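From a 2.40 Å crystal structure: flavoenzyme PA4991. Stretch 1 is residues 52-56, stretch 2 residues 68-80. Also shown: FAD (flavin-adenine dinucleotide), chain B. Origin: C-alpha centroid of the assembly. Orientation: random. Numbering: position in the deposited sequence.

Stretch 1, residues 52-56: IIHGG
Stretch 2 (68-80) ASEAIADMPRRWR

Residues 52-56 run extended through Ile 52 and Ile 53 (phi/psi -84/129 and -94/95), pass His 54 at -65/149, and loosen at Gly 55 (-146/43). Against them lies a helical stretch, helix at 70-73 and 75-80, with Asp 74 at -88/-2. The register is antiparallel in sense: the CA of Ile 53 sits 5.8 Å from the CA of Pro 76, and the CA of Gly 55 comes within 4.1 Å of the CA of Ala 73.

Glycine fits here because a CB on Gly 55 would fall 2.4 Å from Pro 76 CG, a clash. Bare, its CA makes a CH···O contact with Ile 72 O at 3.3 Å, while the same carbonyl accepts Met 75 N at 3.0 Å. No hydrogen bond crosses the interface; His 54 O and Ile 72 O, 3.4 Å apart, are both acceptors.

The joint is therefore mainly a matter of shape and apolar packing, burying 391 Å². Ile 53 (m, t) points toward the helix. Its CG2 lies over the Trp 79 face, 4.0 Å from the centroid of the five-membered ring, and 4.2 Å from Met 75 CB; its CD1 presses to 3.3 Å from Trp 79 CE3. Trp 79 (m, chi2 74°) and Met 75 (m, m, chi3 108°) both start toward the first stretch, but the methionine's end leads away. Pro 76, C-gamma exo, brings CD to 3.4 Å from His 54 O. Ile 72 (t, p) sets CD1 4.0 Å from His 54 CB and CG2 3.6 Å from Gly 56 O.

On the side away from the first stretch, Arg 77 (t, t, p) bridges Asp 74 (t): Arg 77 NE to Asp 74 OD1 is 2.9 Å, Arg 77 NH2 to Asp 74 OD2 2.5 Å. Ile 52 instead serves the flavin, its N 3.1 Å from FAD O4 and its O 2.7 Å from FAD N3, both hydrogen bonds.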

# COMPACT_ATOMS: atom_id res chain seq x y z
N ILE A 52 6.45 -4.72 -2.11
CA ILE A 52 7.88 -4.73 -1.84
C ILE A 52 8.13 -3.72 -0.75
O ILE A 52 7.72 -2.56 -0.89
CB ILE A 52 8.70 -4.31 -3.07
CG1 ILE A 52 8.54 -5.34 -4.19
CG2 ILE A 52 10.17 -4.13 -2.69
CD1 ILE A 52 8.82 -4.79 -5.58
N ILE A 53 8.83 -4.13 0.29
CA ILE A 53 9.30 -3.18 1.31
C ILE A 53 10.69 -2.67 1.03
O ILE A 53 11.69 -3.30 1.38
CB ILE A 53 9.12 -3.75 2.70
CG1 ILE A 53 7.61 -3.79 2.95
CG2 ILE A 53 9.67 -2.82 3.75
CD1 ILE A 53 7.24 -4.85 3.89
N HIS A 54 10.71 -1.51 0.38
CA HIS A 54 11.92 -0.82 -0.02
C HIS A 54 12.71 -0.36 1.19
O HIS A 54 12.14 -0.05 2.22
CB HIS A 54 11.54 0.42 -0.86
CG HIS A 54 10.68 0.12 -2.05
ND1 HIS A 54 11.15 -0.53 -3.17
CD2 HIS A 54 9.38 0.41 -2.30
CE1 HIS A 54 10.18 -0.64 -4.05
NE2 HIS A 54 9.09 -0.09 -3.55
N GLY A 55 14.03 -0.31 1.07
CA GLY A 55 14.87 0.23 2.14
C GLY A 55 16.10 0.95 1.62
O GLY A 55 17.20 0.78 2.18
N GLY A 56 15.92 1.75 0.58
CA GLY A 56 17.09 2.31 -0.15
C GLY A 56 16.78 3.64 -0.80
O GLY A 56 15.62 3.98 -0.95
N ALA A 68 16.72 12.95 4.44
CA ALA A 68 15.33 12.57 4.07
C ALA A 68 15.23 11.05 3.86
O ALA A 68 14.35 10.38 4.43
CB ALA A 68 14.88 13.32 2.82
N SER A 69 16.17 10.52 3.08
CA SER A 69 16.29 9.08 2.81
C SER A 69 16.55 8.18 4.05
O SER A 69 16.70 6.96 3.88
CB SER A 69 17.37 8.85 1.73
OG SER A 69 17.12 7.69 0.95
N GLU A 70 16.61 8.75 5.27
CA GLU A 70 16.67 7.93 6.49
C GLU A 70 15.39 7.13 6.71
O GLU A 70 15.46 5.97 7.12
CB GLU A 70 16.98 8.76 7.77
CG GLU A 70 17.82 8.01 8.82
CD GLU A 70 18.82 8.91 9.56
OE1 GLU A 70 18.37 9.81 10.30
OE2 GLU A 70 20.06 8.72 9.40
N ALA A 71 14.22 7.74 6.44
CA ALA A 71 12.94 7.15 6.83
C ALA A 71 12.72 5.81 6.11
O ALA A 71 12.49 4.80 6.76
CB ALA A 71 11.81 8.12 6.57
N ILE A 72 12.84 5.82 4.79
CA ILE A 72 12.76 4.59 3.98
C ILE A 72 13.80 3.51 4.33
O ILE A 72 13.46 2.33 4.33
CB ILE A 72 12.80 4.92 2.46
CG1 ILE A 72 12.39 3.72 1.62
CG2 ILE A 72 14.17 5.37 2.02
CD1 ILE A 72 10.94 3.38 1.75
N ALA A 73 15.03 3.90 4.64
CA ALA A 73 16.15 2.95 4.90
C ALA A 73 15.90 1.98 6.07
O ALA A 73 16.38 0.84 6.08
CB ALA A 73 17.44 3.73 5.15
N ASP A 74 15.14 2.46 7.04
CA ASP A 74 14.79 1.68 8.21
C ASP A 74 13.51 0.83 8.04
O ASP A 74 13.15 0.08 8.95
CB ASP A 74 14.63 2.65 9.39
CG ASP A 74 14.82 1.97 10.72
OD1 ASP A 74 15.87 1.31 10.91
OD2 ASP A 74 13.91 2.08 11.58
N MET A 75 12.82 0.90 6.89
CA MET A 75 11.53 0.23 6.74
C MET A 75 11.64 -1.31 6.74
O MET A 75 10.98 -1.94 7.55
CB MET A 75 10.75 0.77 5.55
CG MET A 75 10.12 2.16 5.77
SD MET A 75 9.04 2.38 7.23
CE MET A 75 10.10 3.40 8.24
N PRO A 76 12.53 -1.92 5.93
CA PRO A 76 12.62 -3.40 6.01
C PRO A 76 12.86 -3.94 7.43
O PRO A 76 12.20 -4.89 7.83
CB PRO A 76 13.78 -3.76 5.06
CG PRO A 76 13.96 -2.56 4.19
CD PRO A 76 13.59 -1.37 5.05
N ARG A 77 13.74 -3.32 8.21
CA ARG A 77 13.92 -3.76 9.60
C ARG A 77 12.60 -3.63 10.39
O ARG A 77 12.13 -4.56 11.02
CB ARG A 77 15.04 -2.96 10.27
CG ARG A 77 15.37 -3.37 11.70
CD ARG A 77 16.29 -2.35 12.38
NE ARG A 77 15.66 -1.03 12.55
CZ ARG A 77 14.77 -0.71 13.49
NH1 ARG A 77 14.39 -1.61 14.39
NH2 ARG A 77 14.24 0.51 13.55
N ARG A 78 12.00 -2.46 10.34
CA ARG A 78 10.74 -2.25 11.04
C ARG A 78 9.60 -3.23 10.68
O ARG A 78 8.94 -3.75 11.56
CB ARG A 78 10.31 -0.80 10.92
CG ARG A 78 11.20 0.11 11.78
CD ARG A 78 10.80 1.58 11.73
NE ARG A 78 9.49 1.83 12.29
CZ ARG A 78 8.89 3.01 12.28
NH1 ARG A 78 9.50 4.07 11.74
NH2 ARG A 78 7.66 3.15 12.80
N TRP A 79 9.42 -3.54 9.39
CA TRP A 79 8.38 -4.47 8.96
C TRP A 79 8.70 -5.89 9.36
O TRP A 79 7.82 -6.62 9.81
CB TRP A 79 8.19 -4.41 7.46
CG TRP A 79 7.51 -3.21 6.99
CD1 TRP A 79 8.02 -1.99 6.91
CD2 TRP A 79 6.20 -3.12 6.47
NE1 TRP A 79 7.12 -1.12 6.38
CE2 TRP A 79 5.98 -1.80 6.11
CE3 TRP A 79 5.17 -4.05 6.30
CZ2 TRP A 79 4.79 -1.35 5.57
CZ3 TRP A 79 3.98 -3.61 5.75
CH2 TRP A 79 3.81 -2.27 5.38
N ARG A 80 9.96 -6.27 9.22
CA ARG A 80 10.47 -7.55 9.71
C ARG A 80 10.16 -7.74 11.19
O ARG A 80 9.55 -8.74 11.58
CB ARG A 80 11.99 -7.68 9.46
CG ARG A 80 12.68 -8.93 10.02
CD ARG A 80 12.58 -10.14 9.11
NE ARG A 80 13.36 -9.96 7.89
CZ ARG A 80 13.42 -10.84 6.87
NH1 ARG A 80 12.77 -12.01 6.90
NH2 ARG A 80 14.16 -10.53 5.80
PA FAD B . -5.08 3.39 -0.79
O1A FAD B . -4.56 1.99 -0.72
O2A FAD B . -5.48 3.98 -2.11
O5B FAD B . -6.30 3.47 0.22
C5B FAD B . -7.20 4.56 0.25
C4B FAD B . -8.50 4.01 0.77
O4B FAD B . -9.41 5.09 1.02
C3B FAD B . -9.15 3.05 -0.23
O3B FAD B . -9.41 1.77 0.36
C2B FAD B . -10.43 3.77 -0.63
O2B FAD B . -11.53 2.91 -0.93
C1B FAD B . -10.69 4.67 0.58
N9A FAD B . -11.48 5.87 0.25
C8A FAD B . -11.32 6.66 -0.82
N7A FAD B . -12.22 7.66 -0.80
C5A FAD B . -12.97 7.50 0.30
C6A FAD B . -14.10 8.22 0.90
N6A FAD B . -14.58 9.32 0.29
N1A FAD B . -14.62 7.76 2.06
C2A FAD B . -14.12 6.66 2.65
N3A FAD B . -13.08 5.95 2.16
C4A FAD B . -12.48 6.32 1.00
N1 FAD B . 4.78 0.80 -2.51
C2 FAD B . 5.77 0.04 -1.99
O2 FAD B . 6.30 0.39 -0.91
N3 FAD B . 6.21 -1.08 -2.59
C4 FAD B . 5.70 -1.51 -3.75
O4 FAD B . 6.12 -2.56 -4.28
C4X FAD B . 4.62 -0.74 -4.37
N5 FAD B . 4.08 -1.13 -5.54
C5X FAD B . 3.08 -0.42 -6.10
C6 FAD B . 2.53 -0.86 -7.29
C7 FAD B . 1.50 -0.17 -7.90
C7M FAD B . 0.91 -0.68 -9.18
C8 FAD B . 0.96 1.05 -7.25
C8M FAD B . -0.17 1.85 -7.85
C9 FAD B . 1.52 1.50 -6.06
C9A FAD B . 2.57 0.81 -5.45
N10 FAD B . 3.15 1.24 -4.22
C10 FAD B . 4.18 0.47 -3.66
C1' FAD B . 2.68 2.42 -3.52
C2' FAD B . 1.56 1.99 -2.59
O2' FAD B . 0.65 1.10 -3.23
C3' FAD B . 0.82 3.21 -2.04
O3' FAD B . 1.79 4.19 -1.63
C4' FAD B . -0.04 2.82 -0.84
O4' FAD B . -0.67 1.55 -1.02
C5' FAD B . -1.13 3.85 -0.59
O5' FAD B . -1.81 3.52 0.63
P FAD B . -3.08 4.39 1.06
O1P FAD B . -3.79 3.67 2.18
O2P FAD B . -2.60 5.78 1.24
O3P FAD B . -3.96 4.43 -0.28